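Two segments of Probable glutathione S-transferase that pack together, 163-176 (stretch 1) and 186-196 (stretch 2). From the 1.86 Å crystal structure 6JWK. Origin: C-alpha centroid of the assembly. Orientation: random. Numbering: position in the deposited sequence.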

# COMPACT_ATOMS: atom_id res chain seq x y z
N VAL B 163 -4.94 4.58 10.64
CA VAL B 163 -5.80 5.31 9.68
C VAL B 163 -5.44 6.80 9.73
O VAL B 163 -5.24 7.45 8.62
CB VAL B 163 -7.27 5.03 9.99
CG1 VAL B 163 -8.16 6.03 9.32
CG2 VAL B 163 -7.65 3.61 9.59
N GLU B 164 -5.29 7.38 10.94
CA GLU B 164 -5.03 8.82 11.12
C GLU B 164 -3.58 9.08 10.71
O GLU B 164 -3.28 10.16 10.19
CB GLU B 164 -5.36 9.29 12.54
CG GLU B 164 -6.88 9.24 12.84
CD GLU B 164 -7.48 7.86 13.12
OE1 GLU B 164 -6.72 6.90 13.52
OE2 GLU B 164 -8.73 7.74 12.94
N CYS B 165 -2.68 8.12 10.92
CA CYS B 165 -1.28 8.28 10.47
C CYS B 165 -1.28 8.50 8.93
O CYS B 165 -0.43 9.27 8.43
CB CYS B 165 -0.42 7.08 10.81
SG CYS B 165 -0.14 6.86 12.57
N CYS B 166 -2.19 7.87 8.19
CA CYS B 166 -2.24 7.99 6.71
C CYS B 166 -3.11 9.20 6.30
O CYS B 166 -2.74 9.90 5.33
CB CYS B 166 -2.77 6.72 6.07
SG CYS B 166 -1.65 5.33 6.32
N LEU B 167 -4.23 9.45 6.97
CA LEU B 167 -5.15 10.52 6.50
C LEU B 167 -4.59 11.91 6.72
O LEU B 167 -4.76 12.79 5.84
CB LEU B 167 -6.51 10.35 7.16
CG LEU B 167 -7.48 9.56 6.28
CD1 LEU B 167 -8.70 9.05 7.06
CD2 LEU B 167 -7.90 10.40 5.06
N VAL B 168 -4.01 12.18 7.87
CA VAL B 168 -3.61 13.56 8.22
C VAL B 168 -2.59 14.04 7.20
O VAL B 168 -2.73 15.14 6.70
CB VAL B 168 -3.13 13.66 9.68
CG1 VAL B 168 -2.27 14.87 9.95
CG2 VAL B 168 -4.36 13.61 10.59
N PRO B 169 -1.56 13.25 6.83
CA PRO B 169 -0.64 13.73 5.81
C PRO B 169 -1.31 13.93 4.44
O PRO B 169 -1.05 14.94 3.74
CB PRO B 169 0.46 12.66 5.83
CG PRO B 169 0.42 12.10 7.23
CD PRO B 169 -1.09 12.00 7.49
N GLN B 170 -2.22 13.05 4.08
CA GLN B 170 -2.92 13.12 2.78
C GLN B 170 -3.81 14.39 2.71
O GLN B 170 -3.87 15.05 1.64
CB GLN B 170 -3.74 11.85 2.57
CG GLN B 170 -4.52 11.84 1.25
CD GLN B 170 -3.52 11.91 0.14
OE1 GLN B 170 -3.32 12.97 -0.47
NE2 GLN B 170 -2.85 10.79 -0.10
N LEU B 171 -4.54 14.72 3.79
CA LEU B 171 -5.38 15.97 3.79
C LEU B 171 -4.50 17.21 3.75
O LEU B 171 -4.79 18.13 2.96
CB LEU B 171 -6.31 15.95 5.01
CG LEU B 171 -7.41 14.90 4.97
CD1 LEU B 171 -8.06 14.77 6.34
CD2 LEU B 171 -8.43 15.27 3.90
N ALA B 172 -3.38 17.25 4.48
CA ALA B 172 -2.48 18.44 4.45
C ALA B 172 -2.02 18.65 3.00
O ALA B 172 -2.10 19.76 2.50
CB ALA B 172 -1.32 18.26 5.38
N ASN B 173 -1.67 17.57 2.31
CA ASN B 173 -1.16 17.59 0.92
C ASN B 173 -2.26 18.09 -0.01
O ASN B 173 -1.94 18.96 -0.87
CB ASN B 173 -0.74 16.21 0.43
CG ASN B 173 0.68 15.85 0.76
OD1 ASN B 173 1.46 16.72 1.14
ND2 ASN B 173 0.99 14.56 0.58
N ALA B 174 -3.45 17.51 0.09
CA ALA B 174 -4.59 17.88 -0.78
C ALA B 174 -4.91 19.38 -0.58
O ALA B 174 -5.19 20.09 -1.60
CB ALA B 174 -5.79 17.01 -0.52
N ARG B 175 -4.86 19.85 0.67
CA ARG B 175 -5.23 21.25 1.00
C ARG B 175 -4.20 22.15 0.31
O ARG B 175 -4.62 23.11 -0.37
CB ARG B 175 -5.22 21.49 2.51
CG ARG B 175 -5.41 22.95 2.93
CD ARG B 175 -5.63 23.09 4.44
NE ARG B 175 -6.78 22.29 4.89
CZ ARG B 175 -6.77 21.13 5.56
NH1 ARG B 175 -5.63 20.57 5.92
NH2 ARG B 175 -7.90 20.49 5.82
N ARG B 176 -2.92 21.83 0.49
CA ARG B 176 -1.79 22.62 -0.03
C ARG B 176 -1.83 22.64 -1.56
O ARG B 176 -1.37 23.64 -2.15
CB ARG B 176 -0.46 22.10 0.52
CG ARG B 176 0.69 23.05 0.27
CD ARG B 176 1.95 22.60 0.99
NE ARG B 176 2.39 21.34 0.43
CZ ARG B 176 2.32 20.13 1.01
NH1 ARG B 176 2.74 19.06 0.37
NH2 ARG B 176 1.84 19.99 2.24
N ALA B 186 -16.65 14.60 7.28
CA ALA B 186 -16.22 13.65 8.33
C ALA B 186 -14.68 13.60 8.30
O ALA B 186 -14.06 13.54 9.39
CB ALA B 186 -16.89 12.28 8.19
N LEU B 187 -14.04 13.61 7.12
CA LEU B 187 -12.55 13.56 7.08
C LEU B 187 -11.99 14.84 7.74
O LEU B 187 -11.06 14.72 8.59
CB LEU B 187 -12.02 13.43 5.64
CG LEU B 187 -12.35 12.15 4.85
CD1 LEU B 187 -11.60 12.17 3.52
CD2 LEU B 187 -12.03 10.87 5.63
N LEU B 188 -12.57 16.00 7.43
CA LEU B 188 -12.13 17.28 8.03
C LEU B 188 -12.31 17.23 9.56
O LEU B 188 -11.39 17.61 10.29
CB LEU B 188 -12.85 18.49 7.40
CG LEU B 188 -12.53 18.70 5.93
CD1 LEU B 188 -13.38 19.81 5.33
CD2 LEU B 188 -11.04 18.98 5.74
N GLU B 189 -13.40 16.69 10.04
CA GLU B 189 -13.65 16.64 11.49
C GLU B 189 -12.60 15.72 12.14
O GLU B 189 -12.07 16.06 13.22
CB GLU B 189 -15.09 16.20 11.73
CG GLU B 189 -15.39 15.94 13.19
CD GLU B 189 -16.76 15.33 13.38
OE1 GLU B 189 -16.98 14.15 12.94
OE2 GLU B 189 -17.61 16.04 13.91
N LEU B 190 -12.32 14.57 11.52
CA LEU B 190 -11.34 13.63 12.13
C LEU B 190 -9.98 14.31 12.14
O LEU B 190 -9.25 14.20 13.11
CB LEU B 190 -11.33 12.34 11.31
CG LEU B 190 -10.31 11.28 11.70
CD1 LEU B 190 -10.45 10.92 13.17
CD2 LEU B 190 -10.45 10.05 10.79
N GLU B 191 -9.65 14.97 11.04
CA GLU B 191 -8.37 15.69 10.94
C GLU B 191 -8.26 16.68 12.10
O GLU B 191 -7.20 16.71 12.73
CB GLU B 191 -8.26 16.36 9.59
CG GLU B 191 -6.98 17.15 9.44
CD GLU B 191 -6.96 18.04 8.20
OE1 GLU B 191 -8.04 18.41 7.76
OE2 GLU B 191 -5.83 18.34 7.65
N GLY B 192 -9.31 17.46 12.36
CA GLY B 192 -9.34 18.46 13.46
C GLY B 192 -9.15 17.78 14.81
O GLY B 192 -8.34 18.28 15.61
N ARG B 193 -9.78 16.63 15.04
CA ARG B 193 -9.56 15.92 16.32
C ARG B 193 -8.10 15.52 16.48
O ARG B 193 -7.59 15.56 17.60
CB ARG B 193 -10.38 14.64 16.48
CG ARG B 193 -11.85 14.91 16.61
CD ARG B 193 -12.67 13.69 16.99
NE ARG B 193 -14.00 14.20 16.73
CZ ARG B 193 -15.00 13.49 16.25
NH1 ARG B 193 -14.82 12.22 15.93
NH2 ARG B 193 -16.19 14.05 16.12
N CYS B 194 -7.48 15.03 15.43
CA CYS B 194 -6.03 14.65 15.47
C CYS B 194 -5.13 15.87 15.74
O CYS B 194 -4.25 15.80 16.63
CB CYS B 194 -5.67 14.01 14.14
SG CYS B 194 -6.47 12.41 13.90
N LEU B 195 -5.28 16.94 14.96
CA LEU B 195 -4.41 18.14 15.03
C LEU B 195 -4.57 18.86 16.38
O LEU B 195 -3.66 19.64 16.73
CB LEU B 195 -4.70 19.10 13.89
CG LEU B 195 -4.49 18.51 12.50
CD1 LEU B 195 -4.73 19.55 11.43
CD2 LEU B 195 -3.08 17.98 12.35
N ALA B 196 -5.64 18.58 17.13
CA ALA B 196 -5.79 19.16 18.49
C ALA B 196 -4.88 18.44 19.47
O ALA B 196 -4.77 18.87 20.61
CB ALA B 196 -7.21 19.08 18.98
O HOH W 1 -3.42 17.48 8.13

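What fills the centre of the contact? Leucines and a valine do most of the work. Leu167 reaches two residues one turn apart on the partner helix: Leu167 CD1 lies 4.1 Å from Leu187 CD2 and 4.2 Å from Leu190 CD2. One turn further along, Leu171 CD1 packs 4.2 Å from Leu187 CB. Val168 extends the patch, with Val168 CG2 3.8 Å from Cys194 CB and Val168 CG1 4.0 Å from Leu195 CD2. These are van der Waals distances, and the gain comes from keeping the aliphatic groups away from water.

How do the backbones allow this? Both stretches are helical, and their axes cross steeply, with 108° between their N-to-C directions and a closest approach of 10.0 Å. The backbones come close near Val168 and Glu191, whose CA atoms are 5.9 Å apart. The first helix is kinked at Pro169, whose ring nitrogen has no hydrogen to give to the turn before; its CA-to-CB bond points away from the partner.

How does Glu164 fit among such neighbours? It uses its aliphatic part: Glu164 CG sits 3.4 Å from Cys194 SG. Glu164 OE2 lies 3.6 Å from Leu190 CD2, but is hydrogen-bonded elsewhere in the structure, so that oxygen is satisfied although it lies against a leucine.

What holds the polar edge? Arg175 and Glu191 form a two-pronged salt bridge, in which Arg175 NH1 donates to Glu191 OE2 and Arg175 NH2 to Glu191 OE1, each at 2.8 Å. The edge-on approach points both N-H groups at the carboxylate, adding directed hydrogen bonds to the charge attraction. Leu188 CD2 lies 3.5 Å from Arg175 NH2, also near the guanidinium plane. A water adds a second link, donating to Val168 O at 2.8 Å and to Glu191 OE2 at 2.6 Å.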